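Local coordinates for protein arylesterase (Agrobacterium tumefaciens, PDB 3DCI) that probably hydrolyses ester bonds, as a putative arylesterase of the SGNH (GDSL-like) hydrolase family, and binds zinc in the crystal, at residues A[101-111]-A[146-155]; A[192-200]-A[218-229]. One frame throughout, in Å; residues are numbered along the deposited sequence.

Contact 1 (A[101-111]-A[146-155])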
loop_
_atom_site.group_PDB
_atom_site.type_symbol
_atom_site.label_atom_id
_atom_site.label_comp_id
_atom_site.label_asym_id
_atom_site.label_seq_id
_atom_site.Cartn_x
_atom_site.Cartn_y
_atom_site.Cartn_z
ATOM N N PRO A 101 18.878 5.860 -19.798
ATOM C CA PRO A 101 20.147 5.694 -19.105
ATOM C C PRO A 101 20.715 6.996 -18.507
ATOM O O PRO A 101 20.692 8.055 -19.130
ATOM C CB PRO A 101 21.065 5.115 -20.185
ATOM C CG PRO A 101 20.581 5.716 -21.451
ATOM C CD PRO A 101 19.035 5.695 -21.257
ATOM N N LEU A 102 21.232 6.883 -17.296
ATOM C CA LEU A 102 21.736 8.008 -16.528
ATOM C C LEU A 102 23.230 7.794 -16.262
ATOM O O LEU A 102 23.669 6.681 -15.980
ATOM C CB LEU A 102 21.001 8.083 -15.208
ATOM C CG LEU A 102 19.616 8.713 -15.247
ATOM C CD1 LEU A 102 18.845 8.254 -14.014
ATOM C CD2 LEU A 102 19.747 10.258 -15.373
ATOM N N ASP A 103 24.007 8.866 -16.308
ATOM C CA ASP A 103 25.423 8.740 -15.995
ATOM C C ASP A 103 25.694 8.958 -14.510
ATOM O O ASP A 103 26.642 8.405 -13.968
ATOM C CB ASP A 103 26.214 9.711 -16.835
ATOM C CG ASP A 103 26.038 9.466 -18.295
ATOM O OD1 ASP A 103 26.521 8.428 -18.761
ATOM O OD2 ASP A 103 25.424 10.308 -18.974
ATOM N N LEU A 104 24.860 9.783 -13.873
ATOM C CA LEU A 104 25.026 10.170 -12.480
ATOM C C LEU A 104 23.676 10.445 -11.818
ATOM O O LEU A 104 22.805 11.073 -12.395
ATOM C CB LEU A 104 25.899 11.424 -12.369
ATOM C CG LEU A 104 26.144 12.087 -10.989
ATOM C CD1 LEU A 104 26.964 11.170 -10.070
ATOM C CD2 LEU A 104 26.876 13.443 -11.177
ATOM N N VAL A 105 23.537 9.970 -10.594
ATOM C CA VAL A 105 22.449 10.334 -9.747
ATOM C C VAL A 105 23.035 11.143 -8.595
ATOM O O VAL A 105 24.019 10.729 -7.966
ATOM C CB VAL A 105 21.700 9.085 -9.188
ATOM C CG1 VAL A 105 20.640 9.488 -8.130
ATOM C CG2 VAL A 105 21.121 8.244 -10.343
ATOM N N ILE A 106 22.414 12.277 -8.316
ATOM C CA ILE A 106 22.765 13.100 -7.163
ATOM C C ILE A 106 21.569 13.101 -6.215
ATOM O O ILE A 106 20.444 13.376 -6.632
ATOM C CB ILE A 106 23.079 14.568 -7.541
ATOM C CG1 ILE A 106 24.160 14.677 -8.627
ATOM C CG2 ILE A 106 23.518 15.366 -6.254
ATOM C CD1 ILE A 106 24.433 16.159 -9.149
ATOM N N ILE A 107 21.786 12.778 -4.952
ATOM C CA ILE A 107 20.673 12.743 -3.995
ATOM C C ILE A 107 20.995 13.664 -2.832
ATOM O O ILE A 107 22.007 13.465 -2.171
ATOM C CB ILE A 107 20.421 11.335 -3.426
ATOM C CG1 ILE A 107 20.235 10.325 -4.552
ATOM C CG2 ILE A 107 19.205 11.359 -2.431
ATOM C CD1 ILE A 107 20.015 8.893 -4.067
HETATM N N MSE A 108 20.148 14.675 -2.623
HETATM C CA MSE A 108 20.185 15.511 -1.434
HETATM C C MSE A 108 18.894 15.336 -0.622
HETATM O O MSE A 108 17.856 15.891 -0.964
HETATM C CB MSE A 108 20.405 16.979 -1.770
HETATM C CG MSE A 108 20.703 17.830 -0.514
HETATM SE SE MSE A 108 21.362 19.636 -0.932
HETATM C CE MSE A 108 19.697 20.469 -1.378
ATOM N N LEU A 109 18.992 14.556 0.452
ATOM C CA LEU A 109 17.853 14.228 1.309
ATOM C C LEU A 109 18.344 14.030 2.724
ATOM O O LEU A 109 19.557 13.828 2.960
ATOM C CB LEU A 109 17.141 12.953 0.848
ATOM C CG LEU A 109 16.334 13.013 -0.446
ATOM C CD1 LEU A 109 15.933 11.611 -0.922
ATOM C CD2 LEU A 109 15.103 13.939 -0.352
ATOM N N GLY A 110 17.405 14.092 3.659
ATOM C CA GLY A 110 17.698 13.873 5.089
ATOM C C GLY A 110 17.000 14.860 6.005
ATOM O O GLY A 110 16.717 14.545 7.174
ATOM N N THR A 111 16.765 16.072 5.489
ATOM C CA THR A 111 16.089 17.137 6.234
ATOM C C THR A 111 14.711 16.731 6.763
ATOM O O THR A 111 14.322 17.136 7.842
ATOM C CB THR A 111 15.977 18.403 5.341
ATOM O OG1 THR A 111 17.302 18.796 4.918
ATOM C CG2 THR A 111 15.294 19.552 6.082
ATOM N N ALA A 146 24.105 0.182 -18.026
ATOM C CA ALA A 146 24.017 1.627 -17.738
ATOM C C ALA A 146 23.837 1.966 -16.249
ATOM O O ALA A 146 22.885 2.667 -15.892
ATOM C CB ALA A 146 22.858 2.254 -18.555
ATOM N N VAL A 147 24.747 1.519 -15.388
ATOM C CA VAL A 147 24.630 1.768 -13.958
ATOM C C VAL A 147 25.218 3.162 -13.687
ATOM O O VAL A 147 26.356 3.401 -13.995
ATOM C CB VAL A 147 25.377 0.726 -13.095
ATOM C CG1 VAL A 147 25.219 1.025 -11.582
ATOM C CG2 VAL A 147 24.877 -0.744 -13.412
ATOM N N PRO A 148 24.422 4.086 -13.134
ATOM C CA PRO A 148 24.969 5.419 -12.892
ATOM C C PRO A 148 25.933 5.472 -11.703
ATOM O O PRO A 148 25.838 4.652 -10.800
ATOM C CB PRO A 148 23.720 6.265 -12.558
ATOM C CG PRO A 148 22.549 5.360 -12.633
ATOM C CD PRO A 148 23.026 3.966 -12.709
ATOM N N LYS A 149 26.790 6.496 -11.694
ATOM C CA LYS A 149 27.536 6.872 -10.515
ATOM C C LYS A 149 26.581 7.570 -9.552
ATOM O O LYS A 149 25.473 7.940 -9.944
ATOM C CB LYS A 149 28.698 7.781 -10.895
ATOM C CG LYS A 149 29.808 7.023 -11.617
ATOM C CD LYS A 149 30.726 7.959 -12.369
ATOM C CE LYS A 149 31.786 7.179 -13.155
ATOM N NZ LYS A 149 32.569 6.262 -12.241
ATOM N N LEU A 150 27.010 7.721 -8.301
ATOM C CA LEU A 150 26.188 8.317 -7.248
ATOM C C LEU A 150 26.999 9.358 -6.484
ATOM O O LEU A 150 28.133 9.116 -6.083
ATOM C CB LEU A 150 25.696 7.234 -6.280
ATOM C CG LEU A 150 24.852 7.660 -5.076
ATOM C CD1 LEU A 150 23.534 8.302 -5.532
ATOM C CD2 LEU A 150 24.589 6.485 -4.125
ATOM N N LEU A 151 26.377 10.504 -6.267
ATOM C CA LEU A 151 26.877 11.542 -5.410
ATOM C C LEU A 151 25.825 11.773 -4.333
ATOM O O LEU A 151 24.693 12.140 -4.635
ATOM C CB LEU A 151 27.130 12.791 -6.221
ATOM C CG LEU A 151 27.560 14.074 -5.502
ATOM C CD1 LEU A 151 28.851 13.900 -4.670
ATOM C CD2 LEU A 151 27.705 15.207 -6.550
ATOM N N ILE A 152 26.217 11.473 -3.090
ATOM C CA ILE A 152 25.408 11.621 -1.890
ATOM C C ILE A 152 25.715 13.020 -1.368
ATOM O O ILE A 152 26.861 13.323 -1.143
ATOM C CB ILE A 152 25.820 10.537 -0.835
ATOM C CG1 ILE A 152 25.422 9.143 -1.338
ATOM C CG2 ILE A 152 25.200 10.798 0.539
ATOM C CD1 ILE A 152 26.076 7.971 -0.525
ATOM N N VAL A 153 24.680 13.861 -1.222
ATOM C CA VAL A 153 24.815 15.223 -0.773
ATOM C C VAL A 153 24.112 15.452 0.577
ATOM O O VAL A 153 22.901 15.210 0.722
ATOM C CB VAL A 153 24.278 16.182 -1.816
ATOM C CG1 VAL A 153 24.451 17.640 -1.329
ATOM C CG2 VAL A 153 25.018 15.985 -3.170
ATOM N N ALA A 154 24.876 15.897 1.571
ATOM C CA ALA A 154 24.293 16.221 2.863
ATOM C C ALA A 154 23.695 17.615 2.734
ATOM O O ALA A 154 24.366 18.510 2.225
ATOM C CB ALA A 154 25.353 16.176 3.982
ATOM N N PRO A 155 22.427 17.800 3.169
ATOM C CA PRO A 155 21.824 19.112 3.101
ATOM C C PRO A 155 22.425 20.026 4.160
ATOM O O PRO A 155 22.963 19.542 5.158
ATOM C CB PRO A 155 20.342 18.821 3.395
ATOM C CG PRO A 155 20.366 17.649 4.280
ATOM C CD PRO A 155 21.505 16.810 3.760
HETATM O O HOH W 1 20.861 4.241 -16.203
#
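I106 and V153 meet on one face of two neighbouring parallel strands, 104-108 and 149-154, in the central sheet of this SGNH-hydrolase fold. The two side chains meet at an oblique angle, and I106 CG2 to V153 CG2 is a tight 3.5 Å. I106 CG2 lies anti to its own backbone N, while CG1 (chi1 -54°) runs alongside L151 in the same direction. L104 lies on this face too. V226 and I229 of helix 212-229 pack on L104, and V226 also on I106. On the other face, L150 CD1 touches both V105 CG1 and I107 CD1, 3.9 Å from I107 CD1. The P148 ring lies alongside V105 CG2. Five backbone bonds hold the parallel register, from K149 N to D103 O through V153 N to I107 O. At the entry end, a water joins L102 N to A146 O. At the exit, M108, a selenomethionine, bends at chi3 (79°) and lays SE 3.7 Å from V153 CG1. T111 and P155 run past one another head to tail, with T111 OG1 3.3 Å from P155 CG.

Contact 2 (A[192-200]-A[218-229]). With ZN (zinc ion), chain D.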
loop_
_atom_site.group_PDB
_atom_site.type_symbol
_atom_site.label_atom_id
_atom_site.label_comp_id
_atom_site.label_asym_id
_atom_site.label_seq_id
_atom_site.Cartn_x
_atom_site.Cartn_y
_atom_site.Cartn_z
ATOM N N HIS A 192 30.722 8.970 -4.157
ATOM C CA HIS A 192 31.170 10.317 -3.817
ATOM C C HIS A 192 30.223 11.032 -2.861
ATOM O O HIS A 192 29.022 10.729 -2.788
ATOM C CB HIS A 192 31.281 11.167 -5.076
ATOM C CG HIS A 192 32.491 10.868 -5.883
ATOM N ND1 HIS A 192 32.607 9.722 -6.636
ATOM C CD2 HIS A 192 33.651 11.549 -6.041
ATOM C CE1 HIS A 192 33.776 9.718 -7.244
ATOM N NE2 HIS A 192 34.430 10.814 -6.899
ATOM N N PHE A 193 30.776 12.018 -2.172
ATOM C CA PHE A 193 30.046 12.765 -1.145
ATOM C C PHE A 193 30.316 14.228 -1.297
ATOM O O PHE A 193 31.440 14.626 -1.575
ATOM C CB PHE A 193 30.463 12.320 0.255
ATOM C CG PHE A 193 30.012 13.250 1.331
ATOM C CD1 PHE A 193 28.679 13.272 1.734
ATOM C CD2 PHE A 193 30.902 14.131 1.919
ATOM C CE1 PHE A 193 28.254 14.175 2.729
ATOM C CE2 PHE A 193 30.475 15.018 2.904
ATOM C CZ PHE A 193 29.170 15.038 3.298
ATOM N N PHE A 194 29.293 15.047 -1.083
ATOM C CA PHE A 194 29.510 16.480 -0.923
ATOM C C PHE A 194 28.665 17.013 0.225
ATOM O O PHE A 194 27.509 16.620 0.370
ATOM C CB PHE A 194 29.169 17.219 -2.218
ATOM C CG PHE A 194 29.540 18.681 -2.196
ATOM C CD1 PHE A 194 30.837 19.081 -2.449
ATOM C CD2 PHE A 194 28.584 19.649 -1.951
ATOM C CE1 PHE A 194 31.176 20.414 -2.433
ATOM C CE2 PHE A 194 28.929 20.992 -1.940
ATOM C CZ PHE A 194 30.208 21.365 -2.169
ATOM N N ASP A 195 29.257 17.881 1.044
ATOM C CA ASP A 195 28.530 18.560 2.112
ATOM C C ASP A 195 28.017 19.928 1.658
ATOM O O ASP A 195 28.767 20.888 1.604
ATOM C CB ASP A 195 29.409 18.719 3.352
ATOM C CG ASP A 195 28.661 19.376 4.515
ATOM O OD1 ASP A 195 27.401 19.456 4.490
ATOM O OD2 ASP A 195 29.328 19.825 5.452
ATOM N N ALA A 196 26.719 20.016 1.347
ATOM C CA ALA A 196 26.105 21.290 0.925
ATOM C C ALA A 196 26.197 22.351 2.011
ATOM O O ALA A 196 26.187 23.537 1.702
ATOM C CB ALA A 196 24.645 21.085 0.499
ATOM N N GLY A 197 26.301 21.933 3.276
ATOM C CA GLY A 197 26.527 22.856 4.387
ATOM C C GLY A 197 27.861 23.585 4.348
ATOM O O GLY A 197 28.038 24.576 5.038
ATOM N N SER A 198 28.813 23.078 3.567
ATOM C CA SER A 198 30.121 23.708 3.444
ATOM C C SER A 198 30.060 24.960 2.585
ATOM O O SER A 198 30.996 25.729 2.599
ATOM C CB SER A 198 31.149 22.739 2.830
ATOM O OG SER A 198 30.794 22.423 1.482
ATOM N N VAL A 199 28.989 25.129 1.809
ATOM C CA VAL A 199 28.816 26.292 0.936
ATOM C C VAL A 199 27.514 27.073 1.134
ATOM O O VAL A 199 27.372 28.155 0.559
ATOM C CB VAL A 199 28.907 25.935 -0.584
ATOM C CG1 VAL A 199 30.275 25.331 -0.932
ATOM C CG2 VAL A 199 27.749 25.032 -1.022
ATOM N N ALA A 200 26.591 26.565 1.949
ATOM C CA ALA A 200 25.272 27.172 2.089
ATOM C C ALA A 200 24.798 26.979 3.500
ATOM O O ALA A 200 25.103 25.951 4.116
ATOM C CB ALA A 200 24.274 26.511 1.134
ATOM N N ILE A 218 24.833 26.243 -3.970
ATOM C CA ILE A 218 24.922 24.790 -4.000
ATOM C C ILE A 218 25.116 24.285 -5.434
ATOM O O ILE A 218 25.977 23.423 -5.687
ATOM C CB ILE A 218 23.699 24.117 -3.324
ATOM C CG1 ILE A 218 23.717 24.402 -1.819
ATOM C CG2 ILE A 218 23.671 22.591 -3.582
ATOM C CD1 ILE A 218 22.473 23.909 -1.084
ATOM N N GLY A 219 24.333 24.806 -6.373
ATOM C CA GLY A 219 24.467 24.371 -7.763
ATOM C C GLY A 219 25.847 24.702 -8.322
ATOM O O GLY A 219 26.434 23.912 -9.042
ATOM N N ARG A 220 26.357 25.881 -7.984
ATOM C CA ARG A 220 27.684 26.294 -8.433
ATOM C C ARG A 220 28.784 25.396 -7.863
ATOM O O ARG A 220 29.661 24.965 -8.605
ATOM C CB ARG A 220 27.916 27.752 -8.073
ATOM C CG ARG A 220 27.340 28.683 -9.139
ATOM C CD ARG A 220 26.927 30.116 -8.688
ATOM N NE ARG A 220 27.787 30.830 -7.731
ATOM C CZ ARG A 220 29.122 30.926 -7.765
ATOM N NH1 ARG A 220 29.734 31.650 -6.831
ATOM N NH2 ARG A 220 29.857 30.336 -8.714
ATOM N N ALA A 221 28.687 25.100 -6.561
ATOM C CA ALA A 221 29.672 24.288 -5.831
ATOM C C ALA A 221 29.682 22.825 -6.305
ATOM O O ALA A 221 30.731 22.176 -6.312
ATOM C CB ALA A 221 29.392 24.344 -4.310
ATOM N N LEU A 222 28.529 22.316 -6.711
ATOM C CA LEU A 222 28.440 20.925 -7.211
ATOM C C LEU A 222 29.065 20.691 -8.587
ATOM O O LEU A 222 29.370 19.556 -8.937
ATOM C CB LEU A 222 26.982 20.430 -7.226
ATOM C CG LEU A 222 26.374 20.155 -5.842
ATOM C CD1 LEU A 222 24.914 19.766 -5.970
ATOM C CD2 LEU A 222 27.143 19.041 -5.119
ATOM N N ALA A 223 29.283 21.754 -9.349
ATOM C CA ALA A 223 29.835 21.639 -10.683
ATOM C C ALA A 223 31.202 20.954 -10.626
ATOM O O ALA A 223 31.478 20.070 -11.454
ATOM C CB ALA A 223 29.915 23.006 -11.356
ATOM N N ALA A 224 32.017 21.291 -9.615
ATOM C CA ALA A 224 33.372 20.724 -9.499
ATOM C C ALA A 224 33.402 19.222 -9.279
ATOM O O ALA A 224 34.009 18.500 -10.075
ATOM C CB ALA A 224 34.203 21.453 -8.428
ATOM N N PRO A 225 32.754 18.729 -8.201
ATOM C CA PRO A 225 32.706 17.293 -8.058
ATOM C C PRO A 225 32.028 16.616 -9.253
ATOM O O PRO A 225 32.473 15.559 -9.673
ATOM C CB PRO A 225 31.912 17.087 -6.761
ATOM C CG PRO A 225 31.194 18.362 -6.533
ATOM C CD PRO A 225 32.071 19.414 -7.089
ATOM N N VAL A 226 30.980 17.225 -9.804
ATOM C CA VAL A 226 30.235 16.603 -10.911
ATOM C C VAL A 226 31.158 16.436 -12.136
ATOM O O VAL A 226 31.133 15.389 -12.780
ATOM C CB VAL A 226 28.911 17.314 -11.203
ATOM C CG1 VAL A 226 28.282 16.778 -12.468
ATOM C CG2 VAL A 226 27.926 17.121 -10.015
ATOM N N ARG A 227 32.031 17.413 -12.399
ATOM C CA ARG A 227 33.127 17.228 -13.379
ATOM C C ARG A 227 34.140 16.120 -13.031
ATOM O O ARG A 227 34.538 15.352 -13.915
ATOM C CB ARG A 227 33.885 18.545 -13.602
ATOM C CG ARG A 227 33.079 19.626 -14.296
ATOM C CD ARG A 227 33.942 20.686 -15.030
ATOM N NE ARG A 227 33.152 21.909 -15.222
ATOM C CZ ARG A 227 33.019 22.881 -14.314
ATOM N NH1 ARG A 227 33.636 22.821 -13.134
ATOM N NH2 ARG A 227 32.264 23.932 -14.592
ATOM N N ASP A 228 34.604 16.039 -11.778
ATOM C CA ASP A 228 35.527 14.951 -11.379
ATOM C C ASP A 228 34.847 13.604 -11.628
ATOM O O ASP A 228 35.507 12.658 -12.051
ATOM C CB ASP A 228 36.008 15.041 -9.888
ATOM C CG ASP A 228 36.624 13.672 -9.330
ATOM O OD1 ASP A 228 37.835 13.526 -9.203
ATOM O OD2 ASP A 228 35.876 12.733 -8.995
ATOM N N ILE A 229 33.549 13.525 -11.350
ATOM C CA ILE A 229 32.827 12.250 -11.420
ATOM C C ILE A 229 32.551 11.842 -12.873
ATOM O O ILE A 229 32.825 10.700 -13.248
ATOM C CB ILE A 229 31.497 12.302 -10.623
ATOM C CG1 ILE A 229 31.784 12.509 -9.135
ATOM C CG2 ILE A 229 30.639 11.023 -10.870
ATOM C CD1 ILE A 229 30.524 12.936 -8.289
HETATM ZN ZN ZN D . 36.351 11.811 -7.167
#
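F194 is the main bump of strand 192-195 against helix 218-229. Its CG stands anti to the backbone N (chi1 -172°), and the ring lies among A221, L222 and P225. L222 CD2 comes closest, 3.5 Å from F194 CD2, and the two side chains meet at a slant. A221 CB meets the far end of the ring, 3.8 Å from F194 CZ. P225 CG approaches the CD1 side more loosely. Both V199 methyls rest against the A221 methyl from one side, V199 CG1 at 3.6 Å from A221 CB. One turn earlier in the helix, I218 pushes its CG1-CD1 arm against two small residues. I218 CG1 is 3.7 Å from A200 CB, and I218 CD1 reaches A196 CB. The strand leads into a short 3-10 turn at 196-198, which opens with an Asx turn, G197 N bonding to D195 OD1.

At the other end, I229 lies antiparallel to H192 and lays CG1 over the imidazole face, 6° off the ring normal, in a CH-pi contact. H192 and D228 then converge on a zinc ion. H192 NE2 binds it at 2.2 Å and D228 OD2 at 2.1 Å. Ring and carboxylate planes are turned 58° apart, and a third ligand atom lies outside the two segments. The strand and helix axes run nearly antiparallel, 9.9 Å apart. This is helix-on-sheet packing of an alpha/beta fold, where the final helix covers the edge strand and a zinc site at the surface, made by H192 and D228, bridges their ends.

Overall arrangement
Contact 1 is core and contact 2 is partly buried, nearer the surface. Their centres lie about 11 Å apart, and they follow one another along the chain. Both build on the same sheet: strand 149-154 of contact 1 is the neighbour of strand 192-195 of contact 2, and I152 N probably bonds to H192 O (2.9 Å). Helix 212-229 of contact 2 also touches contact 1, where K149 packs on I229. The chemistry differs with place. Contact 1 pairs strand with strand through backbone bonds and aliphatic layers. Contact 2 has no hydrogen bond between its segments; side-chain packing and a zinc ion join the outermost strand to the helix.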